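Local coordinates for 1-deoxy-D-xylulose 5-phosphate reductoisomerase (Zymomonas mobilis, PDB 1R0K) that catalyses the NADPH-dependent rearrangement and reduction of 1-deoxy-D-xylulose 5-phosphate to 2-C-methyl-D-erythritol 4-phosphate, an early step of the non-mevalonate isoprenoid pathway, at the interface of chains A and B. Residues are numbered along the deposited sequence; one frame, centred on the assembly and turned at random. Chains: chain A/B, 1-deoxy-D-xylulose 5-phosphate reductoisomerase.

Contact 1: the interface of chains A and B. Residues chain A 262, 287, 289; chain B 170, 172, 249, 251, 257.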
loop_
_atom_site.group_PDB
_atom_site.type_symbol
_atom_site.label_atom_id
_atom_site.label_comp_id
_atom_site.label_asym_id
_atom_site.label_seq_id
_atom_site.Cartn_x
_atom_site.Cartn_y
_atom_site.Cartn_z
ATOM N N GLY A 262 6.788 -6.627 -3.258
ATOM C CA GLY A 262 8.083 -7.033 -2.748
ATOM C C GLY A 262 8.656 -8.287 -3.372
ATOM O O GLY A 262 8.095 -8.857 -4.314
ATOM N N LEU A 287 12.947 -5.251 -3.404
ATOM C CA LEU A 287 12.612 -5.378 -4.817
ATOM C C LEU A 287 13.242 -4.279 -5.656
ATOM O O LEU A 287 13.089 -3.096 -5.359
ATOM C CB LEU A 287 11.095 -5.358 -5.012
ATOM C CG LEU A 287 10.632 -5.585 -6.452
ATOM C CD1 LEU A 287 11.065 -6.966 -6.902
ATOM C CD2 LEU A 287 9.119 -5.436 -6.550
ATOM N N PHE A 289 12.941 -2.423 -8.772
ATOM C CA PHE A 289 12.006 -2.143 -9.852
ATOM C C PHE A 289 12.681 -1.910 -11.193
ATOM O O PHE A 289 12.113 -2.242 -12.237
ATOM C CB PHE A 289 11.129 -0.936 -9.508
ATOM C CG PHE A 289 10.197 -1.175 -8.358
ATOM C CD1 PHE A 289 10.629 -1.012 -7.046
ATOM C CD2 PHE A 289 8.881 -1.572 -8.588
ATOM C CE1 PHE A 289 9.762 -1.244 -5.976
ATOM C CE2 PHE A 289 8.007 -1.807 -7.524
ATOM C CZ PHE A 289 8.446 -1.643 -6.219
ATOM N N ARG B 170 13.174 2.821 2.732
ATOM C CA ARG B 170 13.263 3.765 1.626
ATOM C C ARG B 170 11.889 4.251 1.181
ATOM O O ARG B 170 10.886 3.560 1.351
ATOM C CB ARG B 170 13.985 3.139 0.422
ATOM C CG ARG B 170 13.295 1.924 -0.172
ATOM C CD ARG B 170 13.823 1.557 -1.575
ATOM N NE ARG B 170 13.331 0.240 -1.963
ATOM C CZ ARG B 170 13.378 -0.279 -3.188
ATOM N NH1 ARG B 170 13.899 0.399 -4.204
ATOM N NH2 ARG B 170 12.904 -1.497 -3.391
ATOM N N ILE B 172 10.038 5.652 -2.194
ATOM C CA ILE B 172 10.197 5.719 -3.635
ATOM C C ILE B 172 9.203 6.702 -4.225
ATOM O O ILE B 172 7.997 6.479 -4.178
ATOM C CB ILE B 172 9.958 4.346 -4.279
ATOM C CG1 ILE B 172 10.838 3.294 -3.604
ATOM C CG2 ILE B 172 10.246 4.414 -5.776
ATOM C CD1 ILE B 172 10.512 1.879 -4.036
ATOM N N MET B 249 5.721 4.884 -3.248
ATOM C CA MET B 249 5.792 3.734 -2.359
ATOM C C MET B 249 6.700 3.928 -1.153
ATOM O O MET B 249 7.538 4.836 -1.120
ATOM C CB MET B 249 6.281 2.521 -3.154
ATOM C CG MET B 249 5.612 2.347 -4.507
ATOM S SD MET B 249 6.256 0.919 -5.427
ATOM C CE MET B 249 7.401 1.712 -6.535
ATOM N N GLU B 251 9.045 1.394 1.508
ATOM C CA GLU B 251 9.495 0.057 1.875
ATOM C C GLU B 251 9.832 0.034 3.355
ATOM O O GLU B 251 10.468 0.954 3.876
ATOM C CB GLU B 251 10.733 -0.377 1.082
ATOM C CG GLU B 251 11.086 -1.851 1.330
ATOM C CD GLU B 251 12.363 -2.286 0.644
ATOM O OE1 GLU B 251 12.566 -1.926 -0.530
ATOM O OE2 GLU B 251 13.161 -3.006 1.283
ATOM N N ILE B 257 6.824 -3.545 0.785
ATOM C CA ILE B 257 6.702 -2.265 0.114
ATOM C C ILE B 257 5.216 -1.979 -0.032
ATOM O O ILE B 257 4.482 -2.753 -0.651
ATOM C CB ILE B 257 7.352 -2.291 -1.280
ATOM C CG1 ILE B 257 8.855 -2.551 -1.145
ATOM C CG2 ILE B 257 7.108 -0.957 -1.984
ATOM C CD1 ILE B 257 9.560 -2.797 -2.467
HETATM O O HOH W 1 14.132 -0.070 -7.212
#
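In the homodimer of this DXR-family reductoisomerase, the loop at A:Leu287 and the start of helix 289-292 of chain A lie against strands 170-175, 246-252 and 257-261 of chain B, meeting at A:Phe289 and B:Met249. The phenyl ring is held between two chains. On one face sits A:Leu287 CD2 of its own subunit; over the other B:Met249 CE stands 3.7 Å from the centroid of the A:Phe289 ring, a CH-pi contact. The B:Met249 chain bends at its last torsion (chi3 -99°), which turns the methyl over the ring while B:Met249 SD stays 3.5 Å from A:Phe289 CZ. Near the rim, A:Phe289 CE1 meets two methyl ends, B:Ile172 CD1 and B:Ile257 CD1, each at 3.8 Å. The latter methyl also reaches A:Leu287 CB.

Beside this apolar patch B:Arg170 runs extended from CG to NE. B:Arg170 NH2 gives a hydrogen bond of 2.5 Å to the backbone O of A:Leu287; the oxygen lies in the guanidinium plane, the donor 21° out of the carbonyl plane. Water 1, also at the guanidinium edge, links NH1 to the backbone N of A:Phe289. B:Arg170 NE and NH2 both grip B:Glu251 OE1, NE at 2.7 Å in a salt bridge, and B:Ile172 CD1 lies against one face of the guanidinium, over its centre; together they would limit its turning.

Contact 2: the interface of chains A and B. Residues chain A 169-170, 172, 251, 257; chain B 286-287, 289.
B:Ser286 and B:Leu287, in the loop leading to helix 289-292 of chain B, meet A:Glu251 and A:Arg170 on strands 246-252 and 170-175 of chain A, a mixed polar and apolar part of the DXR homodimer interface. A:Glu251 leaves its strand with CB and CG, CG opposite the backbone N (chi1 -169°), and the chain stays extended, carrying the carboxylate out to the partner loop. A:Glu251 CD packs against B:Ser286 CB at 3.7 Å. At the tip the two oxygens divide their partners. A:Glu251 OE1 receives A:Arg170 NE at 2.5 Å, nearly along the C-O axis, in a salt bridge; NH2 of the same arginine adds a weak bond to it. A:Glu251 OE2 accepts the B:Ser286 hydroxyl OG at 2.5 Å through its syn lone pair. A:Arg169 NH1 reaches A:Glu251 OE2 at 3.2 Å from the anti side, 24° out of the carboxylate plane. Water 2 spans B:Ser286 OG and A:Glu251 OE1. Two arginines beside A:Glu251 would probably favour its charged form. With a glutamine here, without the charge, A:Arg169 and A:Arg170 would probably be left without their acidic mate and the A:Arg170 guanidinium less firmly aimed at the partner chain.

That guanidinium lies flat against A:Ile172 CD1, which sits 3.6 Å from its plane, over its centre. A:Arg170 NH2 reaches across to the backbone O of B:Leu287 at 2.6 Å; the bond is fairly straight, 159° at the hydrogen. On the apolar side, the A:Ile257 side chain crosses that of B:Leu287 at about a right angle, CD1 against CB, while A:Ile257 CD1 also touches B:Phe289 CE1 at 3.8 Å. B:Leu287 CD2 covers one face of this ring toward its rim, and A:Ile172 CD1 approaches B:Phe289 CE1 to 3.7 Å.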
loop_
_atom_site.group_PDB
_atom_site.type_symbol
_atom_site.label_atom_id
_atom_site.label_comp_id
_atom_site.label_asym_id
_atom_site.label_seq_id
_atom_site.Cartn_x
_atom_site.Cartn_y
_atom_site.Cartn_z
ATOM N N ARG A 169 -13.900 -1.372 -1.174
ATOM C CA ARG A 169 -14.745 -1.449 -2.362
ATOM C C ARG A 169 -14.495 -2.792 -3.042
ATOM O O ARG A 169 -15.411 -3.408 -3.596
ATOM C CB ARG A 169 -14.427 -0.308 -3.336
ATOM C CG ARG A 169 -15.129 -0.452 -4.688
ATOM C CD ARG A 169 -15.014 0.824 -5.503
ATOM N NE ARG A 169 -15.786 1.908 -4.901
ATOM C CZ ARG A 169 -15.399 3.177 -4.885
ATOM N NH1 ARG A 169 -14.240 3.524 -5.435
ATOM N NH2 ARG A 169 -16.175 4.097 -4.324
ATOM N N ARG A 170 -13.242 -3.231 -3.008
ATOM C CA ARG A 170 -12.861 -4.509 -3.593
ATOM C C ARG A 170 -11.494 -4.951 -3.101
ATOM O O ARG A 170 -10.670 -4.131 -2.699
ATOM C CB ARG A 170 -12.829 -4.434 -5.125
ATOM C CG ARG A 170 -11.765 -3.509 -5.678
ATOM C CD ARG A 170 -11.522 -3.716 -7.178
ATOM N NE ARG A 170 -10.794 -2.570 -7.714
ATOM C CZ ARG A 170 -10.218 -2.506 -8.910
ATOM N NH1 ARG A 170 -10.263 -3.533 -9.750
ATOM N NH2 ARG A 170 -9.587 -1.396 -9.263
ATOM N N ILE A 172 -8.315 -7.287 -4.386
ATOM C CA ILE A 172 -7.761 -7.915 -5.566
ATOM C C ILE A 172 -6.708 -8.932 -5.160
ATOM O O ILE A 172 -5.688 -8.584 -4.566
ATOM C CB ILE A 172 -7.092 -6.882 -6.489
ATOM C CG1 ILE A 172 -8.070 -5.747 -6.805
ATOM C CG2 ILE A 172 -6.620 -7.567 -7.773
ATOM C CD1 ILE A 172 -7.448 -4.618 -7.608
ATOM N N GLU A 251 -8.899 -1.846 -2.557
ATOM C CA GLU A 251 -9.353 -0.537 -3.018
ATOM C C GLU A 251 -10.346 0.016 -2.022
ATOM O O GLU A 251 -11.255 -0.686 -1.581
ATOM C CB GLU A 251 -10.034 -0.607 -4.386
ATOM C CG GLU A 251 -10.258 0.791 -4.980
ATOM C CD GLU A 251 -11.077 0.780 -6.257
ATOM O OE1 GLU A 251 -10.918 -0.163 -7.053
ATOM O OE2 GLU A 251 -11.869 1.726 -6.475
ATOM N N ILE A 257 -6.095 2.720 -3.991
ATOM C CA ILE A 257 -5.785 1.294 -3.975
ATOM C C ILE A 257 -4.467 1.087 -3.240
ATOM O O ILE A 257 -3.429 1.625 -3.638
ATOM C CB ILE A 257 -5.652 0.722 -5.405
ATOM C CG1 ILE A 257 -6.956 0.935 -6.176
ATOM C CG2 ILE A 257 -5.308 -0.769 -5.343
ATOM C CD1 ILE A 257 -6.882 0.525 -7.653
ATOM N N SER B 286 -12.308 3.627 -10.493
ATOM C CA SER B 286 -11.532 2.500 -9.989
ATOM C C SER B 286 -10.579 2.053 -11.091
ATOM O O SER B 286 -11.014 1.707 -12.192
ATOM C CB SER B 286 -12.451 1.336 -9.619
ATOM O OG SER B 286 -13.300 1.675 -8.544
ATOM N N LEU B 287 -9.284 2.053 -10.797
ATOM C CA LEU B 287 -8.298 1.660 -11.792
ATOM C C LEU B 287 -8.565 0.250 -12.323
ATOM O O LEU B 287 -8.681 -0.706 -11.558
ATOM C CB LEU B 287 -6.883 1.740 -11.207
ATOM C CG LEU B 287 -5.746 1.443 -12.194
ATOM C CD1 LEU B 287 -5.688 2.540 -13.252
ATOM C CD2 LEU B 287 -4.419 1.354 -11.449
ATOM N N PHE B 289 -7.006 -2.607 -13.988
ATOM C CA PHE B 289 -5.698 -3.167 -14.316
ATOM C C PHE B 289 -5.666 -3.979 -15.612
ATOM O O PHE B 289 -4.632 -4.047 -16.283
ATOM C CB PHE B 289 -5.191 -4.047 -13.172
ATOM C CG PHE B 289 -4.872 -3.287 -11.914
ATOM C CD1 PHE B 289 -5.860 -3.025 -10.971
ATOM C CD2 PHE B 289 -3.575 -2.833 -11.673
ATOM C CE1 PHE B 289 -5.561 -2.322 -9.801
ATOM C CE2 PHE B 289 -3.269 -2.132 -10.511
ATOM C CZ PHE B 289 -4.262 -1.877 -9.575
HETATM O O HOH W 2 -13.749 -1.316 -8.043
#

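Contact 1 and contact 2 are two-fold mates within the dimer interface, the centres of their C-alpha atoms about 20 Å apart. Positions 170, 172 and 257 of one subunit meet 287 and 289 of the other in both, with 251 bracing the arginine and the chains exchanged. Each subunit therefore offers strands 170-175, 246-252 and 257-261 to its partner and lends its own 286-289 stretch in return, a reciprocal clasp suited to a homodimer. B:Met249 adds its methyl over the ring in contact 1; in contact 2 B:Ser286 and A:Arg169 meet A:Glu251.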